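Local structure of subclass B3 metallo-beta-lactamase (Sphingobium indicum, 7LUU) at residues L43-L56 and D91-S103. The protein probably hydrolyses the beta-lactam ring amide of antibiotics as a zinc-dependent subclass B3 metallo-beta-lactamase. Residues are numbered along the deposited sequence; the frame is centred on the assembly and turned at random.
Sequences LTRPMAVERAKEWL and DGALPQAAPMILS. With SO4 (sulfate ion), chain E; SO4 (sulfate ion), chain D.
In this metallo-beta-lactamase fold, the N-terminal arm and its short helix 49-55 fold over the loop that leads from strand 87-90 into helix 98-107, and Q96 of that loop clasps the backbone of M47. Both ends of the Q96 amide are used: M47 N donates to Q96 OE1 (3.0 Å), arriving from above the carbonyl plane, while Q96 NE2 returns a nearly straight bond to M47 O (2.9 Å, 172° at the hydrogen). That second acceptor lies in the amide plane of Q96, so the pair of bonds fixes the rotation of the group. CG of Q96 lies between the backbone N and the carbonyl carbon (chi1 67°) and the chain bends at chi2, which turns the amide toward M47.

Further up the arm, T44 lies against P95, with a CA-H...O contact from T44 CA to P95 O (3.5 Å), and P95 CB sits near the carbonyl oxygens of L43 and R45. Next to the clasp the thioether of M47 crosses the P95 ring at about a right angle, SD lying 3.6 Å from P95 CG.

Facing away from the loop, the N-terminal end of the helix holds a sulfate (chain E), probably from the crystallisation liquor, through E50 N and R51 N. The R51 side chain, bent at chi3, bridges it to a second sulfate (chain D), NH1 bonding O1 of the first and O4 of the second.

W55 packs close to D126 and H267, ligands of one of the zinc ions, so this contact borders the metal site. Toward the helix, L94 CD1 touches A52 CB (3.6 Å) and meets the W55 ring at CE3 obliquely (3.8 Å). L56, just past the helix end, forks over the loop: CD2 reaches the methyls of A93 and A97, and CD1 meets L94 CD1 at 3.8 Å and Q96 CG.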
# COMPACT_ATOMS: atom_id res chain seq x y z
N LEU A 43 17.91 0.57 -8.93
CA LEU A 43 16.78 0.66 -8.01
C LEU A 43 15.94 1.92 -8.23
O LEU A 43 14.80 2.00 -7.73
CB LEU A 43 17.31 0.63 -6.57
CG LEU A 43 18.19 -0.56 -6.18
CD1 LEU A 43 18.43 -0.51 -4.65
CD2 LEU A 43 17.52 -1.86 -6.66
N THR A 44 16.43 2.87 -9.02
CA THR A 44 15.61 4.06 -9.33
C THR A 44 15.42 4.27 -10.82
O THR A 44 14.78 5.26 -11.21
CB THR A 44 16.23 5.33 -8.76
OG1 THR A 44 17.53 5.54 -9.37
CG2 THR A 44 16.33 5.23 -7.23
N ARG A 45 15.91 3.37 -11.68
CA ARG A 45 15.73 3.56 -13.11
C ARG A 45 14.23 3.65 -13.42
O ARG A 45 13.46 2.81 -12.93
CB ARG A 45 16.46 2.41 -13.86
CG ARG A 45 16.48 2.50 -15.39
CD ARG A 45 17.21 1.28 -16.06
NE ARG A 45 18.55 1.18 -15.50
CZ ARG A 45 18.99 0.13 -14.81
NH1 ARG A 45 18.21 -0.92 -14.58
NH2 ARG A 45 20.20 0.19 -14.25
N PRO A 46 13.74 4.71 -14.11
CA PRO A 46 12.30 5.01 -14.14
C PRO A 46 11.46 3.95 -14.83
O PRO A 46 11.92 3.26 -15.77
CB PRO A 46 12.21 6.32 -14.94
CG PRO A 46 13.61 6.90 -14.81
CD PRO A 46 14.54 5.78 -14.79
N MET A 47 10.25 3.79 -14.32
CA MET A 47 9.20 2.99 -14.95
C MET A 47 7.97 3.84 -15.26
O MET A 47 7.66 4.78 -14.57
CB MET A 47 8.75 1.82 -14.01
CG MET A 47 9.95 0.93 -13.77
SD MET A 47 9.52 -0.47 -12.66
CE MET A 47 8.57 -1.44 -13.80
N ALA A 48 7.20 3.38 -16.25
CA ALA A 48 5.88 3.94 -16.56
C ALA A 48 5.89 5.46 -16.60
O ALA A 48 5.13 6.14 -15.91
CB ALA A 48 4.85 3.41 -15.55
N VAL A 49 6.78 5.98 -17.43
CA VAL A 49 7.08 7.40 -17.36
C VAL A 49 5.88 8.24 -17.76
O VAL A 49 5.63 9.31 -17.18
CB VAL A 49 8.33 7.66 -18.22
CG1 VAL A 49 8.56 9.16 -18.32
CG2 VAL A 49 9.55 6.99 -17.59
N GLU A 50 5.06 7.78 -18.71
CA GLU A 50 3.87 8.55 -19.09
C GLU A 50 2.82 8.55 -17.96
O GLU A 50 2.33 9.62 -17.55
CB GLU A 50 3.28 7.97 -20.37
CG GLU A 50 4.10 8.30 -21.60
CD GLU A 50 4.45 9.77 -21.67
OE1 GLU A 50 5.67 10.07 -21.81
OE2 GLU A 50 3.51 10.62 -21.54
N ARG A 51 2.52 7.37 -17.42
CA ARG A 51 1.58 7.29 -16.31
C ARG A 51 2.09 8.02 -15.08
O ARG A 51 1.28 8.50 -14.27
CB ARG A 51 1.32 5.83 -15.95
CG ARG A 51 0.38 5.20 -16.99
CD ARG A 51 0.26 3.71 -16.80
NE ARG A 51 1.45 3.10 -17.42
CZ ARG A 51 1.67 1.80 -17.42
NH1 ARG A 51 2.80 1.33 -17.95
NH2 ARG A 51 0.75 1.01 -16.82
N ALA A 52 3.43 8.07 -14.92
CA ALA A 52 4.03 8.73 -13.78
C ALA A 52 3.77 10.24 -13.77
O ALA A 52 3.79 10.84 -12.67
CB ALA A 52 5.55 8.41 -13.70
N LYS A 53 3.48 10.86 -14.94
CA LYS A 53 3.17 12.29 -14.93
C LYS A 53 1.96 12.59 -14.05
O LYS A 53 1.91 13.64 -13.39
CB LYS A 53 2.94 12.80 -16.36
CG LYS A 53 4.18 12.68 -17.20
CD LYS A 53 3.89 12.95 -18.69
CE LYS A 53 5.16 12.85 -19.50
NZ LYS A 53 4.80 13.02 -20.96
N GLU A 54 0.96 11.70 -14.05
CA GLU A 54 -0.19 11.82 -13.17
C GLU A 54 0.08 11.22 -11.79
O GLU A 54 -0.24 11.85 -10.76
CB GLU A 54 -1.41 11.12 -13.77
CG GLU A 54 -1.83 11.65 -15.11
CD GLU A 54 -3.32 11.87 -15.19
OE1 GLU A 54 -3.69 13.04 -15.46
OE2 GLU A 54 -4.11 10.90 -14.97
N TRP A 55 0.56 9.97 -11.75
CA TRP A 55 0.75 9.30 -10.47
C TRP A 55 1.66 10.10 -9.55
O TRP A 55 1.43 10.15 -8.35
CB TRP A 55 1.40 7.92 -10.66
CG TRP A 55 0.49 6.82 -11.02
CD1 TRP A 55 -0.84 6.69 -10.72
CD2 TRP A 55 0.87 5.62 -11.70
NE1 TRP A 55 -1.32 5.47 -11.20
CE2 TRP A 55 -0.28 4.80 -11.81
CE3 TRP A 55 2.08 5.16 -12.25
CZ2 TRP A 55 -0.23 3.54 -12.43
CZ3 TRP A 55 2.11 3.91 -12.91
CH2 TRP A 55 0.96 3.13 -12.97
N LEU A 56 2.75 10.65 -10.10
CA LEU A 56 3.76 11.27 -9.27
C LEU A 56 3.63 12.80 -9.27
O LEU A 56 4.55 13.50 -8.86
CB LEU A 56 5.17 10.87 -9.76
CG LEU A 56 5.40 9.38 -9.69
CD1 LEU A 56 6.89 9.07 -10.07
CD2 LEU A 56 5.16 8.83 -8.29
N ASP A 91 4.62 2.08 1.89
CA ASP A 91 4.79 2.02 0.42
C ASP A 91 5.90 2.93 -0.09
O ASP A 91 6.56 3.68 0.67
CB ASP A 91 3.44 2.27 -0.29
CG ASP A 91 2.57 1.01 -0.30
OD1 ASP A 91 3.09 -0.11 -0.08
OD2 ASP A 91 1.38 1.13 -0.54
N GLY A 92 6.18 2.77 -1.38
CA GLY A 92 7.36 3.41 -1.97
C GLY A 92 7.14 3.92 -3.38
O GLY A 92 8.11 4.32 -4.02
N ALA A 93 5.90 3.94 -3.87
CA ALA A 93 5.61 4.41 -5.23
C ALA A 93 6.54 3.74 -6.27
O ALA A 93 6.91 2.55 -6.15
CB ALA A 93 5.61 5.95 -5.29
N LEU A 94 6.83 4.48 -7.37
CA LEU A 94 7.63 3.95 -8.48
C LEU A 94 9.13 4.06 -8.17
O LEU A 94 9.54 4.76 -7.24
CB LEU A 94 7.34 4.77 -9.73
CG LEU A 94 5.92 4.62 -10.28
CD1 LEU A 94 5.79 5.67 -11.40
CD2 LEU A 94 5.79 3.33 -10.91
N PRO A 95 9.99 3.35 -8.92
CA PRO A 95 11.43 3.45 -8.60
C PRO A 95 11.96 4.89 -8.59
O PRO A 95 12.75 5.28 -7.71
CB PRO A 95 12.09 2.60 -9.71
CG PRO A 95 10.96 1.51 -10.00
CD PRO A 95 9.71 2.35 -10.00
N GLN A 96 11.59 5.70 -9.59
CA GLN A 96 12.10 7.05 -9.64
C GLN A 96 11.49 7.95 -8.58
O GLN A 96 11.97 9.07 -8.41
CB GLN A 96 11.85 7.63 -11.05
CG GLN A 96 10.36 7.85 -11.40
CD GLN A 96 9.70 6.66 -12.16
OE1 GLN A 96 9.95 5.48 -11.88
NE2 GLN A 96 8.85 7.00 -13.12
N ALA A 97 10.49 7.45 -7.81
CA ALA A 97 9.92 8.25 -6.74
C ALA A 97 10.75 8.20 -5.48
O ALA A 97 10.53 9.02 -4.58
CB ALA A 97 8.53 7.77 -6.37
N ALA A 98 11.69 7.26 -5.37
CA ALA A 98 12.39 7.15 -4.08
C ALA A 98 13.07 8.46 -3.67
O ALA A 98 12.87 8.92 -2.53
CB ALA A 98 13.35 5.96 -4.13
N PRO A 99 13.82 9.13 -4.54
CA PRO A 99 14.39 10.44 -4.13
C PRO A 99 13.34 11.49 -3.78
O PRO A 99 13.61 12.33 -2.89
CB PRO A 99 15.20 10.90 -5.36
CG PRO A 99 15.14 9.81 -6.33
CD PRO A 99 14.19 8.74 -5.92
N MET A 100 12.19 11.50 -4.47
CA MET A 100 11.13 12.47 -4.18
C MET A 100 10.53 12.21 -2.81
O MET A 100 10.27 13.14 -2.05
CB MET A 100 10.07 12.36 -5.31
CG MET A 100 10.64 12.43 -6.81
SD MET A 100 9.29 11.89 -7.91
CE MET A 100 10.18 11.89 -9.47
N ILE A 101 10.35 10.93 -2.45
CA ILE A 101 9.87 10.59 -1.10
C ILE A 101 10.83 11.07 -0.03
O ILE A 101 10.41 11.68 0.97
CB ILE A 101 9.65 9.07 -0.99
CG1 ILE A 101 8.43 8.72 -1.85
CG2 ILE A 101 9.32 8.66 0.49
CD1 ILE A 101 8.32 7.17 -2.14
N LEU A 102 12.13 10.79 -0.21
CA LEU A 102 13.10 11.18 0.81
C LEU A 102 13.15 12.71 0.92
O LEU A 102 13.28 13.25 2.02
CB LEU A 102 14.48 10.62 0.44
CG LEU A 102 14.63 9.08 0.40
CD1 LEU A 102 15.96 8.61 -0.25
CD2 LEU A 102 14.43 8.56 1.78
N SER A 103 13.07 13.41 -0.21
CA SER A 103 12.97 14.86 -0.16
C SER A 103 11.77 15.32 0.68
O SER A 103 11.87 16.27 1.46
CB SER A 103 12.89 15.42 -1.59
OG SER A 103 12.74 16.84 -1.56
S SO4 E . 4.00 4.39 -19.77
O1 SO4 E . 4.43 3.00 -19.59
O2 SO4 E . 3.02 4.51 -20.88
O3 SO4 E . 3.29 4.94 -18.59
O4 SO4 E . 5.15 5.17 -20.12
S SO4 D . 2.09 -2.53 -17.18
O1 SO4 D . 2.50 -3.42 -18.26
O2 SO4 D . 0.75 -1.99 -17.42
O3 SO4 D . 2.04 -3.35 -15.96
O4 SO4 D . 3.04 -1.42 -17.04